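PDB 3FHD: ORF 37, which processes non-linear or branched viral DNA intermediates as a nuclease with endonuclease and exonuclease activities on double- and single-stranded DNA. Local coordinates for residues 205-210 and 267-271; 427-433 and 454-460. All blocks are in the same frame, centred on the assembly; numbering follows the deposited sequence.

Overall arrangement
The two contacts show how a nuclease core combines helix-on-sheet packing at its metal site with strand pairing in the same sheet. Interaction 1 sets helix 203-217 against strand 262-269, which carries part of the magnesium site; interaction 2 pairs strand 423-432 with strand 455-464. They follow one another along the chain, the first closing before the second opens, yet their centres lie only about 7 Å apart, because strands 262-269 and 423-432 are parallel neighbours in the same mixed sheet. Probable hydrogen bonds join them: K268 N to A427 O and K268 O to G429 N, each 2.9 Å. The helix also covers F431, P456 and L459, so one face of the paired strands continues the floor beneath it.

Interaction 1 (205-210 and 267-271); sequences CEEVVK and IKCRF. With MG (magnesium ion), chain E; SO4 (sulfate ion), chain C.
Two acceptors face each other across this contact without a hydrogen bond: E206 OE2 lies 3.5 Å from I267 O, and the magnesium ion sits close by. This is the metal site of the PD-(D/E)XK nuclease fold, where E266, I267 and K268 form the E-x-K signature on strand 262-269. I267 O binds the ion at 2.4 Å, alongside D243 and E266; E206 is not a ligand in this model, although it is seen as one in another structure of this protein.

Residues 205-210 are regular helix, with V209 N to C205 O at 3.1 Å and K210 N to E206 O at 3.0 Å. Residues 267-269 are extended, and the two axes cross at 127° with a closest approach of 8.2 Å; E206 and I267 lie nearest, CA to CA 6.4 Å.

I267 (chi1 m, chi2 t) packs against the helix, its CG2 3.6 Å from V209 CB (V209 chi1 t) and its CD1 3.5 Å from K210 CG, while K210 NZ turns to D243 O and, within the helix, to E207 OE2 (3.6 Å). Further along, C269 SG lies 3.6 Å from C205 CB. These cysteines form a disulfide in another structure of the protein; here both side chains are m and their SG atoms stand 5.1 Å apart. C205 SG instead meets the edge of the F271 ring, 4.9 Å from its centroid, and F271 N donates to a sulfate, O4 at 2.9 Å. One water spans the gap, 3.1 Å from both E206 OE2 and C269 N.

Interaction 2 (427-433 and 454-460); sequences ATGFFRK and EIPTLLI
Strands 427-432 and 455-460 run antiparallel, the axes of these short segments at 132°. T428 and I460 form a hydrogen-bonded pair (T428 N to I460 O 2.8 Å, I460 N to T428 O 2.9 Å), as do R432 and I455 (R432 N to I455 O 2.8 Å; I455 N to R432 O 3.0 Å). Between them T457 and L458 oppose F430, a classic beta bulge: T457, at phi/psi -117/-33, sends N to F430 O (2.9 Å), and F430 N reaches L458 O (2.9 Å).

In apolar packing, F430 (m) takes L458 CD2 over its ring, 4.0 Å from the centroid, and its CE2 touches I460 CD1 at 3.8 Å; on the other face F431 CE1 meets P456 CB at 3.8 Å.

K433 NZ and E454 OE2 form a salt bridge (3.3 Å, its hydrogen bond weak), and R432, with I455 CD1 over one guanidinium face, salt-bridges D438 and D369. Backbone bonds join these inner strands, apolar side chains fill both faces, salt bridges keep to the 432-433 end.

Interaction 1 (205-210 and 267-271)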
loop_
_atom_site.group_PDB
_atom_site.type_symbol
_atom_site.label_atom_id
_atom_site.label_comp_id
_atom_site.label_asym_id
_atom_site.label_seq_id
_atom_site.Cartn_x
_atom_site.Cartn_y
_atom_site.Cartn_z
ATOM N N CYS A 205 12.630 -9.216 -4.406
ATOM C CA CYS A 205 12.119 -9.061 -5.761
ATOM C C CYS A 205 11.355 -7.743 -5.987
ATOM O O CYS A 205 11.523 -7.112 -7.032
ATOM C CB CYS A 205 11.287 -10.273 -6.156
ATOM S SG CYS A 205 12.391 -11.715 -6.455
ATOM N N GLU A 206 10.530 -7.326 -5.016
ATOM C CA GLU A 206 9.872 -6.025 -5.117
ATOM C C GLU A 206 10.849 -4.886 -5.304
ATOM O O GLU A 206 10.592 -3.995 -6.108
ATOM C CB GLU A 206 8.896 -5.762 -3.960
ATOM C CG GLU A 206 7.658 -6.622 -4.141
ATOM C CD GLU A 206 6.454 -6.137 -3.341
ATOM O OE1 GLU A 206 6.490 -4.985 -2.828
ATOM O OE2 GLU A 206 5.472 -6.928 -3.249
ATOM N N GLU A 207 11.984 -4.937 -4.598
ATOM C CA GLU A 207 13.007 -3.900 -4.733
ATOM C C GLU A 207 13.606 -3.885 -6.134
ATOM O O GLU A 207 13.972 -2.810 -6.646
ATOM C CB GLU A 207 14.149 -4.079 -3.711
ATOM C CG GLU A 207 13.819 -3.645 -2.286
ATOM C CD GLU A 207 13.341 -2.207 -2.206
ATOM O OE1 GLU A 207 14.070 -1.286 -2.667
ATOM O OE2 GLU A 207 12.233 -2.002 -1.662
ATOM N N VAL A 208 13.723 -5.071 -6.748
ATOM C CA VAL A 208 14.240 -5.141 -8.108
ATOM C C VAL A 208 13.286 -4.444 -9.068
ATOM O O VAL A 208 13.727 -3.666 -9.937
ATOM C CB VAL A 208 14.535 -6.592 -8.564
ATOM C CG1 VAL A 208 14.721 -6.649 -10.078
ATOM C CG2 VAL A 208 15.786 -7.103 -7.874
ATOM N N VAL A 209 11.985 -4.719 -8.925
ATOM C CA VAL A 209 11.016 -4.041 -9.773
ATOM C C VAL A 209 11.055 -2.505 -9.589
ATOM O O VAL A 209 10.965 -1.774 -10.582
ATOM C CB VAL A 209 9.576 -4.573 -9.611
ATOM C CG1 VAL A 209 8.588 -3.778 -10.520
ATOM C CG2 VAL A 209 9.527 -6.079 -9.925
ATOM N N LYS A 210 11.183 -2.024 -8.351
ATOM C CA LYS A 210 11.332 -0.562 -8.116
ATOM C C LYS A 210 12.486 -0.000 -8.911
ATOM O O LYS A 210 12.343 1.046 -9.556
ATOM C CB LYS A 210 11.602 -0.224 -6.643
ATOM C CG LYS A 210 10.460 -0.460 -5.736
ATOM C CD LYS A 210 10.632 0.197 -4.370
ATOM C CE LYS A 210 9.717 -0.555 -3.396
ATOM N NZ LYS A 210 9.398 0.137 -2.122
ATOM N N ILE A 267 3.464 -2.675 -6.852
ATOM C CA ILE A 267 4.366 -3.688 -7.433
ATOM C C ILE A 267 3.964 -5.091 -6.955
ATOM O O ILE A 267 3.717 -5.272 -5.776
ATOM C CB ILE A 267 5.843 -3.359 -7.081
ATOM C CG1 ILE A 267 6.306 -2.130 -7.861
ATOM C CG2 ILE A 267 6.798 -4.587 -7.327
ATOM C CD1 ILE A 267 7.480 -1.430 -7.259
ATOM N N LYS A 268 3.843 -6.064 -7.873
ATOM C CA LYS A 268 3.580 -7.482 -7.507
ATOM C C LYS A 268 4.614 -8.368 -8.219
ATOM O O LYS A 268 5.066 -8.013 -9.297
ATOM C CB LYS A 268 2.177 -7.931 -7.970
ATOM C CG LYS A 268 1.021 -7.095 -7.414
ATOM C CD LYS A 268 0.975 -7.257 -5.889
ATOM C CE LYS A 268 -0.085 -6.340 -5.293
ATOM N NZ LYS A 268 0.015 -6.292 -3.818
ATOM N N CYS A 269 5.004 -9.477 -7.622
ATOM C CA CYS A 269 5.893 -10.422 -8.315
ATOM C C CYS A 269 5.177 -11.738 -8.494
ATOM O O CYS A 269 4.401 -12.142 -7.607
ATOM C CB CYS A 269 7.203 -10.586 -7.554
ATOM S SG CYS A 269 8.051 -9.052 -7.238
ATOM N N ARG A 270 5.377 -12.390 -9.644
ATOM C CA ARG A 270 4.672 -13.641 -9.956
ATOM C C ARG A 270 5.555 -14.862 -9.768
ATOM O O ARG A 270 6.136 -15.337 -10.729
ATOM C CB ARG A 270 4.219 -13.621 -11.405
ATOM C CG ARG A 270 3.413 -12.416 -11.773
ATOM C CD ARG A 270 1.986 -12.740 -11.587
ATOM N NE ARG A 270 1.697 -12.788 -10.173
ATOM C CZ ARG A 270 0.582 -13.264 -9.653
ATOM N NH1 ARG A 270 -0.358 -13.748 -10.445
ATOM N NH2 ARG A 270 0.414 -13.240 -8.335
ATOM N N PHE A 271 5.645 -15.381 -8.546
ATOM C CA PHE A 271 6.588 -16.449 -8.295
ATOM C C PHE A 271 6.220 -17.790 -8.948
ATOM O O PHE A 271 7.109 -18.621 -9.166
ATOM C CB PHE A 271 6.872 -16.575 -6.815
ATOM C CG PHE A 271 7.564 -15.365 -6.246
ATOM C CD1 PHE A 271 8.673 -14.793 -6.908
ATOM C CD2 PHE A 271 7.115 -14.782 -5.058
ATOM C CE1 PHE A 271 9.307 -13.678 -6.398
ATOM C CE2 PHE A 271 7.749 -13.657 -4.539
ATOM C CZ PHE A 271 8.854 -13.111 -5.209
HETATM MG MG MG E . 3.504 -4.492 -3.541
HETATM S S SO4 C . 2.513 -16.092 -7.364
HETATM O O1 SO4 C . 2.981 -17.349 -6.761
HETATM O O2 SO4 C . 2.555 -16.161 -8.829
HETATM O O3 SO4 C . 1.125 -15.893 -6.944
HETATM O O4 SO4 C . 3.339 -15.003 -6.841
HETATM O O HOH W 1 4.549 -9.600 -4.538
#

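Interaction 2 (427-433 and 454-460)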
loop_
_atom_site.group_PDB
_atom_site.type_symbol
_atom_site.label_atom_id
_atom_site.label_comp_id
_atom_site.label_asym_id
_atom_site.label_seq_id
_atom_site.Cartn_x
_atom_site.Cartn_y
_atom_site.Cartn_z
ATOM N N ALA A 427 2.399 -2.852 -11.446
ATOM C CA ALA A 427 3.647 -3.262 -12.095
ATOM C C ALA A 427 3.983 -4.696 -11.667
ATOM O O ALA A 427 4.327 -4.928 -10.524
ATOM C CB ALA A 427 4.761 -2.338 -11.709
ATOM N N THR A 428 3.925 -5.627 -12.620
ATOM C CA THR A 428 4.096 -7.041 -12.348
ATOM C C THR A 428 5.450 -7.477 -12.873
ATOM O O THR A 428 5.705 -7.332 -14.069
ATOM C CB THR A 428 3.003 -7.867 -13.067
ATOM O OG1 THR A 428 1.710 -7.559 -12.520
ATOM C CG2 THR A 428 3.242 -9.344 -12.871
ATOM N N GLY A 429 6.295 -8.002 -11.978
ATOM C CA GLY A 429 7.607 -8.530 -12.337
ATOM C C GLY A 429 7.646 -10.052 -12.417
ATOM O O GLY A 429 7.006 -10.731 -11.634
ATOM N N PHE A 430 8.419 -10.568 -13.372
ATOM C CA PHE A 430 8.593 -12.002 -13.613
ATOM C C PHE A 430 10.076 -12.248 -13.556
ATOM O O PHE A 430 10.879 -11.348 -13.915
ATOM C CB PHE A 430 8.066 -12.406 -14.990
ATOM C CG PHE A 430 6.572 -12.263 -15.147
ATOM C CD1 PHE A 430 5.730 -13.361 -14.981
ATOM C CD2 PHE A 430 6.005 -11.029 -15.475
ATOM C CE1 PHE A 430 4.359 -13.240 -15.116
ATOM C CE2 PHE A 430 4.623 -10.901 -15.631
ATOM C CZ PHE A 430 3.796 -12.005 -15.440
ATOM N N PHE A 431 10.449 -13.434 -13.085
ATOM C CA PHE A 431 11.842 -13.714 -12.713
ATOM C C PHE A 431 12.312 -15.097 -13.166
ATOM O O PHE A 431 11.494 -15.969 -13.495
ATOM C CB PHE A 431 12.057 -13.569 -11.189
ATOM C CG PHE A 431 11.867 -12.170 -10.667
ATOM C CD1 PHE A 431 12.948 -11.297 -10.546
ATOM C CD2 PHE A 431 10.607 -11.726 -10.283
ATOM C CE1 PHE A 431 12.778 -9.995 -10.052
ATOM C CE2 PHE A 431 10.433 -10.411 -9.797
ATOM C CZ PHE A 431 11.535 -9.549 -9.702
ATOM N N ARG A 432 13.635 -15.265 -13.176
ATOM C CA ARG A 432 14.275 -16.558 -13.376
ATOM C C ARG A 432 15.401 -16.831 -12.363
ATOM O O ARG A 432 16.024 -15.904 -11.819
ATOM C CB ARG A 432 14.761 -16.731 -14.826
ATOM C CG ARG A 432 16.027 -15.946 -15.196
ATOM C CD ARG A 432 16.529 -16.365 -16.585
ATOM N NE ARG A 432 17.729 -15.620 -17.014
ATOM C CZ ARG A 432 18.966 -15.852 -16.579
ATOM N NH1 ARG A 432 19.207 -16.792 -15.668
ATOM N NH2 ARG A 432 19.988 -15.137 -17.065
ATOM N N LYS A 433 15.626 -18.115 -12.090
ATOM C CA LYS A 433 16.758 -18.531 -11.285
ATOM C C LYS A 433 18.086 -18.175 -11.964
ATOM O O LYS A 433 18.208 -18.198 -13.203
ATOM C CB LYS A 433 16.704 -20.038 -11.005
ATOM C CG LYS A 433 15.527 -20.517 -10.118
ATOM C CD LYS A 433 15.486 -19.771 -8.752
ATOM C CE LYS A 433 14.516 -20.452 -7.760
ATOM N NZ LYS A 433 14.402 -19.690 -6.463
ATOM N N GLU A 454 16.804 -13.353 -7.486
ATOM C CA GLU A 454 16.513 -13.822 -8.851
ATOM C C GLU A 454 16.649 -12.719 -9.913
ATOM O O GLU A 454 16.563 -11.525 -9.623
ATOM C CB GLU A 454 15.119 -14.431 -8.915
ATOM C CG GLU A 454 14.967 -15.693 -8.100
ATOM C CD GLU A 454 14.648 -15.448 -6.609
ATOM O OE1 GLU A 454 14.655 -14.278 -6.099
ATOM O OE2 GLU A 454 14.390 -16.472 -5.939
ATOM N N ILE A 455 16.849 -13.142 -11.151
ATOM C CA ILE A 455 17.002 -12.233 -12.288
ATOM C C ILE A 455 15.647 -11.852 -12.913
ATOM O O ILE A 455 14.894 -12.742 -13.304
ATOM C CB ILE A 455 17.919 -12.897 -13.350
ATOM C CG1 ILE A 455 19.371 -12.978 -12.830
ATOM C CG2 ILE A 455 17.841 -12.191 -14.720
ATOM C CD1 ILE A 455 20.266 -13.936 -13.664
ATOM N N PRO A 456 15.350 -10.535 -13.032
ATOM C CA PRO A 456 14.122 -10.113 -13.724
ATOM C C PRO A 456 14.179 -10.357 -15.232
ATOM O O PRO A 456 15.202 -10.084 -15.888
ATOM C CB PRO A 456 14.008 -8.623 -13.410
ATOM C CG PRO A 456 15.411 -8.183 -13.102
ATOM C CD PRO A 456 16.139 -9.384 -12.548
ATOM N N THR A 457 13.073 -10.870 -15.761
ATOM C CA THR A 457 12.970 -11.231 -17.167
ATOM C C THR A 457 11.917 -10.412 -17.912
ATOM O O THR A 457 12.070 -10.138 -19.103
ATOM C CB THR A 457 12.598 -12.731 -17.346
ATOM O OG1 THR A 457 11.351 -12.969 -16.682
ATOM C CG2 THR A 457 13.679 -13.654 -16.764
ATOM N N LEU A 458 10.848 -10.040 -17.211
ATOM C CA LEU A 458 9.677 -9.460 -17.845
ATOM C C LEU A 458 8.986 -8.524 -16.877
ATOM O O LEU A 458 8.877 -8.828 -15.682
ATOM C CB LEU A 458 8.728 -10.585 -18.232
ATOM C CG LEU A 458 7.477 -10.362 -19.086
ATOM C CD1 LEU A 458 7.856 -10.096 -20.550
ATOM C CD2 LEU A 458 6.592 -11.630 -18.977
ATOM N N LEU A 459 8.520 -7.393 -17.407
ATOM C CA LEU A 459 7.759 -6.396 -16.653
ATOM C C LEU A 459 6.466 -6.072 -17.403
ATOM O O LEU A 459 6.481 -5.769 -18.596
ATOM C CB LEU A 459 8.602 -5.132 -16.416
ATOM C CG LEU A 459 7.981 -3.990 -15.579
ATOM C CD1 LEU A 459 7.809 -4.375 -14.134
ATOM C CD2 LEU A 459 8.800 -2.703 -15.696
ATOM N N ILE A 460 5.337 -6.168 -16.717
ATOM C CA ILE A 460 4.068 -5.749 -17.300
ATOM C C ILE A 460 3.511 -4.576 -16.472
ATOM O O ILE A 460 3.466 -4.669 -15.252
ATOM C CB ILE A 460 3.076 -6.910 -17.318
ATOM C CG1 ILE A 460 3.679 -8.098 -18.124
ATOM C CG2 ILE A 460 1.729 -6.450 -17.882
ATOM C CD1 ILE A 460 2.696 -9.208 -18.415
HETATM O O HOH W 2 0.626 -5.695 -14.467
#